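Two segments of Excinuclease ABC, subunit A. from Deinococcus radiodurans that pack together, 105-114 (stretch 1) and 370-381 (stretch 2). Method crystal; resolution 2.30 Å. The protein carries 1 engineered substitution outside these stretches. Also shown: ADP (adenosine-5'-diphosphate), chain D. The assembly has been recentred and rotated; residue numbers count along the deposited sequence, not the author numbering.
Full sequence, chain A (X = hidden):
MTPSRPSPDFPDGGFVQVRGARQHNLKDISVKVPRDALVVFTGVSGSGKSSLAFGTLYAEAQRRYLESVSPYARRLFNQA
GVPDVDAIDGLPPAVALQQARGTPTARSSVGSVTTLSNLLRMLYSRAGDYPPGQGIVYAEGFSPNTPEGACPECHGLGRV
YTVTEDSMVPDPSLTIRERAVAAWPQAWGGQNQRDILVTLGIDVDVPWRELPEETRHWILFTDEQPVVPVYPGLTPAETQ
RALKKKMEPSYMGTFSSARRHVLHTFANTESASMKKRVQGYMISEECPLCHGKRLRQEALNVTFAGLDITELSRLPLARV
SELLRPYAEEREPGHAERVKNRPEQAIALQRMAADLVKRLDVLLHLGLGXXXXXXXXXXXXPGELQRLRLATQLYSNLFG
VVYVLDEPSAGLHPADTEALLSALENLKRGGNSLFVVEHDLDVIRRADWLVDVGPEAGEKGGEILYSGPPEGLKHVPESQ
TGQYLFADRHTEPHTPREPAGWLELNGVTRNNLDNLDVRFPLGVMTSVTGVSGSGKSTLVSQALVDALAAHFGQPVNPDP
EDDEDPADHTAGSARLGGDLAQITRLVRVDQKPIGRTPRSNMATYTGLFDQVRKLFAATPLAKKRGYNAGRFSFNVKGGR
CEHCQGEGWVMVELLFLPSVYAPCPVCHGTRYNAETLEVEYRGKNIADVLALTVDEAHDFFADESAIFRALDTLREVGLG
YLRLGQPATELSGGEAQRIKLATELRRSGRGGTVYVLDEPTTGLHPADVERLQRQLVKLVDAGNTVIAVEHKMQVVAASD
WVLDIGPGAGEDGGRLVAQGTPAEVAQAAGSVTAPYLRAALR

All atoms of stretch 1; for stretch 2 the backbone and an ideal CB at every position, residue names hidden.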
# COMPACT_ATOMS: atom_id res chain seq x y z
N THR A 105 6.51 14.85 -8.88
CA THR A 105 7.28 14.77 -7.63
C THR A 105 6.38 15.28 -6.50
O THR A 105 5.66 16.26 -6.66
CB THR A 105 8.63 15.57 -7.68
OG1 THR A 105 9.47 15.06 -8.73
CG2 THR A 105 9.40 15.43 -6.36
N ALA A 106 6.39 14.55 -5.38
CA ALA A 106 5.66 14.96 -4.19
C ALA A 106 6.41 16.09 -3.49
O ALA A 106 7.62 16.26 -3.71
CB ALA A 106 5.47 13.78 -3.26
N ARG A 107 5.69 16.86 -2.68
CA ARG A 107 6.27 17.98 -1.96
C ARG A 107 6.97 17.55 -0.67
O ARG A 107 6.37 16.91 0.19
CB ARG A 107 5.20 19.02 -1.65
CG ARG A 107 4.91 19.97 -2.80
CD ARG A 107 6.04 20.98 -2.97
NE ARG A 107 6.04 22.02 -1.94
CZ ARG A 107 5.67 23.29 -2.15
NH1 ARG A 107 5.27 23.68 -3.35
NH2 ARG A 107 5.71 24.16 -1.15
N SER A 108 8.25 17.92 -0.57
CA SER A 108 9.06 17.74 0.63
C SER A 108 10.04 18.89 0.76
O SER A 108 10.01 19.84 -0.03
CB SER A 108 9.87 16.43 0.56
OG SER A 108 9.43 15.46 1.50
N SER A 109 10.90 18.79 1.76
CA SER A 109 12.02 19.69 2.00
C SER A 109 13.27 18.84 1.91
O SER A 109 13.18 17.62 1.91
CB SER A 109 11.95 20.27 3.41
OG SER A 109 10.65 20.15 3.94
N VAL A 110 14.43 19.48 1.84
CA VAL A 110 15.71 18.77 1.89
C VAL A 110 15.88 18.06 3.25
O VAL A 110 16.32 16.91 3.32
CB VAL A 110 16.87 19.74 1.60
CG1 VAL A 110 18.23 19.13 1.96
CG2 VAL A 110 16.82 20.18 0.15
N GLY A 111 15.50 18.76 4.32
CA GLY A 111 15.55 18.22 5.67
C GLY A 111 14.60 17.08 5.98
O GLY A 111 14.76 16.40 7.01
N SER A 112 13.62 16.85 5.11
CA SER A 112 12.72 15.71 5.26
C SER A 112 13.24 14.49 4.52
O SER A 112 13.13 13.37 5.02
CB SER A 112 11.33 16.05 4.74
OG SER A 112 10.91 17.30 5.24
N VAL A 113 13.78 14.70 3.33
CA VAL A 113 14.29 13.61 2.52
C VAL A 113 15.60 13.06 3.07
O VAL A 113 15.98 11.92 2.79
CB VAL A 113 14.45 14.01 1.02
CG1 VAL A 113 14.85 12.81 0.16
CG2 VAL A 113 13.14 14.59 0.49
N THR A 114 16.30 13.88 3.86
CA THR A 114 17.57 13.46 4.44
C THR A 114 17.38 12.93 5.86
O THR A 114 18.32 12.40 6.45
CB THR A 114 18.61 14.58 4.40
OG1 THR A 114 18.08 15.77 5.00
CG2 THR A 114 18.99 14.88 2.96
N UNK A 370 25.46 23.35 -0.04
CA UNK A 370 24.98 24.69 -0.42
C UNK A 370 23.45 24.80 -0.34
O UNK A 370 22.89 25.90 -0.45
CB UNK A 370 25.45 25.03 -1.84
N UNK A 371 22.80 23.66 -0.17
CA UNK A 371 21.35 23.58 -0.03
C UNK A 371 20.91 23.89 1.40
O UNK A 371 21.61 23.57 2.35
CB UNK A 371 20.86 22.19 -0.44
N UNK A 372 19.74 24.49 1.54
CA UNK A 372 19.15 24.76 2.86
C UNK A 372 18.10 23.71 3.17
O UNK A 372 17.42 23.23 2.27
CB UNK A 372 18.54 26.16 2.92
N UNK A 373 17.95 23.35 4.44
CA UNK A 373 17.01 22.27 4.76
C UNK A 373 15.51 22.61 4.65
O UNK A 373 14.67 21.72 4.75
CB UNK A 373 17.29 21.79 6.19
N UNK A 374 15.20 23.88 4.38
CA UNK A 374 13.81 24.30 4.08
C UNK A 374 13.50 24.28 2.58
O UNK A 374 12.36 24.51 2.16
CB UNK A 374 13.56 25.71 4.63
N UNK A 375 14.52 23.99 1.77
CA UNK A 375 14.43 23.99 0.32
C UNK A 375 13.51 22.90 -0.20
O UNK A 375 13.67 21.71 0.14
CB UNK A 375 15.82 23.83 -0.29
N UNK A 376 12.55 23.32 -1.02
CA UNK A 376 11.51 22.46 -1.59
C UNK A 376 12.05 21.53 -2.65
O UNK A 376 12.84 21.94 -3.50
CB UNK A 376 10.39 23.31 -2.18
N UNK A 377 11.60 20.28 -2.62
CA UNK A 377 12.10 19.25 -3.53
C UNK A 377 11.79 19.43 -5.02
O UNK A 377 12.56 18.97 -5.86
CB UNK A 377 11.53 17.90 -3.09
N UNK A 378 10.65 20.06 -5.36
CA UNK A 378 10.41 20.30 -6.78
C UNK A 378 11.22 21.48 -7.37
O UNK A 378 11.23 21.67 -8.59
CB UNK A 378 8.92 20.56 -6.99
N UNK A 379 11.88 22.26 -6.51
CA UNK A 379 12.74 23.33 -7.00
C UNK A 379 14.16 22.81 -7.26
O UNK A 379 15.05 23.57 -7.66
CB UNK A 379 12.77 24.49 -6.00
N UNK A 380 14.34 21.50 -7.06
CA UNK A 380 15.63 20.82 -7.21
C UNK A 380 15.76 20.11 -8.57
O UNK A 380 14.81 19.49 -9.06
CB UNK A 380 15.82 19.81 -6.08
N UNK A 381 16.95 20.17 -9.17
CA UNK A 381 17.22 19.49 -10.43
C UNK A 381 17.21 17.96 -10.25
O UNK A 381 17.43 17.45 -9.14
CB UNK A 381 18.57 19.95 -11.00
PB ADP D . 23.88 25.80 -10.07
O1B ADP D . 23.84 24.38 -9.55
O2B ADP D . 22.83 26.16 -11.08
O3B ADP D . 25.28 26.18 -10.48
PA ADP D . 22.12 27.51 -8.52
O1A ADP D . 21.13 26.58 -7.90
O2A ADP D . 21.75 28.32 -9.73
O3A ADP D . 23.52 26.75 -8.80
O5' ADP D . 22.44 28.58 -7.36
C5' ADP D . 23.31 28.27 -6.28
C4' ADP D . 22.86 28.86 -4.95
O4' ADP D . 21.55 29.40 -5.04
C3' ADP D . 22.78 27.73 -3.94
O3' ADP D . 23.24 28.20 -2.67
C2' ADP D . 21.31 27.37 -3.89
O2' ADP D . 20.91 26.75 -2.66
C1' ADP D . 20.65 28.71 -4.15
N9 ADP D . 19.31 28.52 -4.76
C8 ADP D . 19.06 28.24 -6.06
N7 ADP D . 17.74 28.13 -6.31
C5 ADP D . 17.11 28.34 -5.13
C6 ADP D . 15.70 28.37 -4.66
N6 ADP D . 14.69 28.14 -5.54
N1 ADP D . 15.47 28.63 -3.35
C2 ADP D . 16.47 28.85 -2.47
N3 ADP D . 17.77 28.84 -2.83
C4 ADP D . 18.15 28.60 -4.11

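Position 370 lies beyond the reach of stretch 1 but near ADP, so stretch 1 sets no preference and a side chain able to lie beside the nucleotide would suit. It is Tyr370, whose ring meets ADP C3' obliquely; its backbone O, which any residue would supply, accepts hydrogen bonds from ADP O2' (3.1 Å) and ADP O3' (3.2 Å).

At 371 CA-to-CB points toward stretch 1, and the ideal CB lies 4.5 Å from Val110 CG2. Aliphatic residues such as leucine, isoleucine or valine would be reasonable here; Leu371 brings CD1 to 4.4 Å from Val110 CG2.

Position 372 opens a type I turn ending at 375, and its CB would point away from stretch 1. Its phi/psi of -100/147 is open to most residues, so glycine is not required. Gly372 accepts the turn's closing bond at its O, which also lies 3.6 Å from Val110 CB.

At 373 the ideal CB stands 4.0 Å from Gly111 N, close beside a residue without a side chain; an apolar group suits. Leu373 covers this ground, and its O accepts a hydrogen bond from Gly111 N (3.1 Å). A CB on Gly111 would come 3.1 Å from Leu373 CB, which is tight.

Position 374 points away within the turn, where small polar residues are common: Asp374.

At 375 CA-to-CB runs sideways, 3.8 Å from Val110 CG2 at the ideal CB, while ADP lies farther out. A long chain with an apolar stem could serve both surroundings. Arg375 does: its CB packs on Val110 CG2 (3.8 Å), and one face of its guanidinium lies over ADP C4. Its NE also bonds the OG1 of 379 (2.7 Å), and its O accepts a weak hydrogen bond from Val110 N (2.9 Å).

Position 376 pairs with Ser109 in a single beta bridge. Its CB points away overall, yet Arg107 NE is 4.5 Å from the ideal CB, favouring something small or polar. Ser376 places OG over one face of the Arg107 guanidinium.

Position 377 points toward stretch 1, amid Ala106 O, Ser108 O and the donor Ser108 N. A short hydroxyl side chain suits, and a methyl could use Val113. Thr377 supplies both: OG1 accepts from Ser108 N (3.0 Å), and CG2 meets Val113 CG2 (3.7 Å). Its N bonds Ser108 O (3.1 Å).

At 378, facing the Arg107 stem, a compact apolar residue fits this 3-10 segment. Pro378 sets CG 3.5 Å from Arg107 CD.

Position 379 is out of reach of stretch 1, which leaves the choice open; Thr379 accepts the Arg375 NE bond at OG1. Position 380 points toward Val110, inviting an aliphatic chain, and Leu380 CD2 reaches Val110 CG2 (4.0 Å). Position 381 is likewise unconstrained by stretch 1, but it lies just before a helix, where serine, threonine, aspartate or asparagine are usual; Ser381 caps a backbone N just past the stretch.

Stretch 2, residues 370-381: YLGLDRSTPTLS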
# COMPACT_ATOMS: atom_id res chain seq x y z
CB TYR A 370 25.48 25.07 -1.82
CG TYR A 370 24.98 24.14 -2.90
CD1 TYR A 370 25.72 23.00 -3.28
CD2 TYR A 370 23.77 24.37 -3.54
CE1 TYR A 370 25.24 22.13 -4.27
CE2 TYR A 370 23.29 23.52 -4.52
CZ TYR A 370 24.02 22.41 -4.88
OH TYR A 370 23.53 21.58 -5.86
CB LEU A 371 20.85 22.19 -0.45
CG LEU A 371 20.99 21.76 -1.92
CD1 LEU A 371 20.59 20.31 -2.15
CD2 LEU A 371 20.22 22.68 -2.85
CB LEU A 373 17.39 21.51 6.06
CG LEU A 373 17.86 22.06 7.41
CD1 LEU A 373 18.05 20.88 8.33
CD2 LEU A 373 19.16 22.84 7.32
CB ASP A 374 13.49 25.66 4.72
CG ASP A 374 14.39 26.81 4.20
OD1 ASP A 374 15.32 26.56 3.40
OD2 ASP A 374 14.14 27.97 4.60
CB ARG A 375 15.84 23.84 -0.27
CG ARG A 375 15.92 23.61 -1.76
CD ARG A 375 15.83 24.90 -2.53
NE ARG A 375 15.99 24.68 -3.96
CZ ARG A 375 17.14 24.82 -4.62
NH1 ARG A 375 18.24 25.19 -3.99
NH2 ARG A 375 17.18 24.59 -5.93
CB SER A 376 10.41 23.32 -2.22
OG SER A 376 9.20 23.24 -1.47
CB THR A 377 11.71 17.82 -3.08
OG1 THR A 377 10.35 17.81 -2.64
CG2 THR A 377 12.60 17.35 -1.94
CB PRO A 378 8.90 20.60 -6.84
CG PRO A 378 8.37 20.30 -5.47
CD PRO A 378 9.50 20.51 -4.55
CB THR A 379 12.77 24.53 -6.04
OG1 THR A 379 13.52 24.21 -4.86
CG2 THR A 379 11.36 24.96 -5.66
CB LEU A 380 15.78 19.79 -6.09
CG LEU A 380 16.67 19.94 -4.85
CD1 LEU A 380 16.95 21.35 -4.50
CD2 LEU A 380 16.01 19.24 -3.68
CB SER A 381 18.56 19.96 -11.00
OG SER A 381 19.67 19.43 -10.27
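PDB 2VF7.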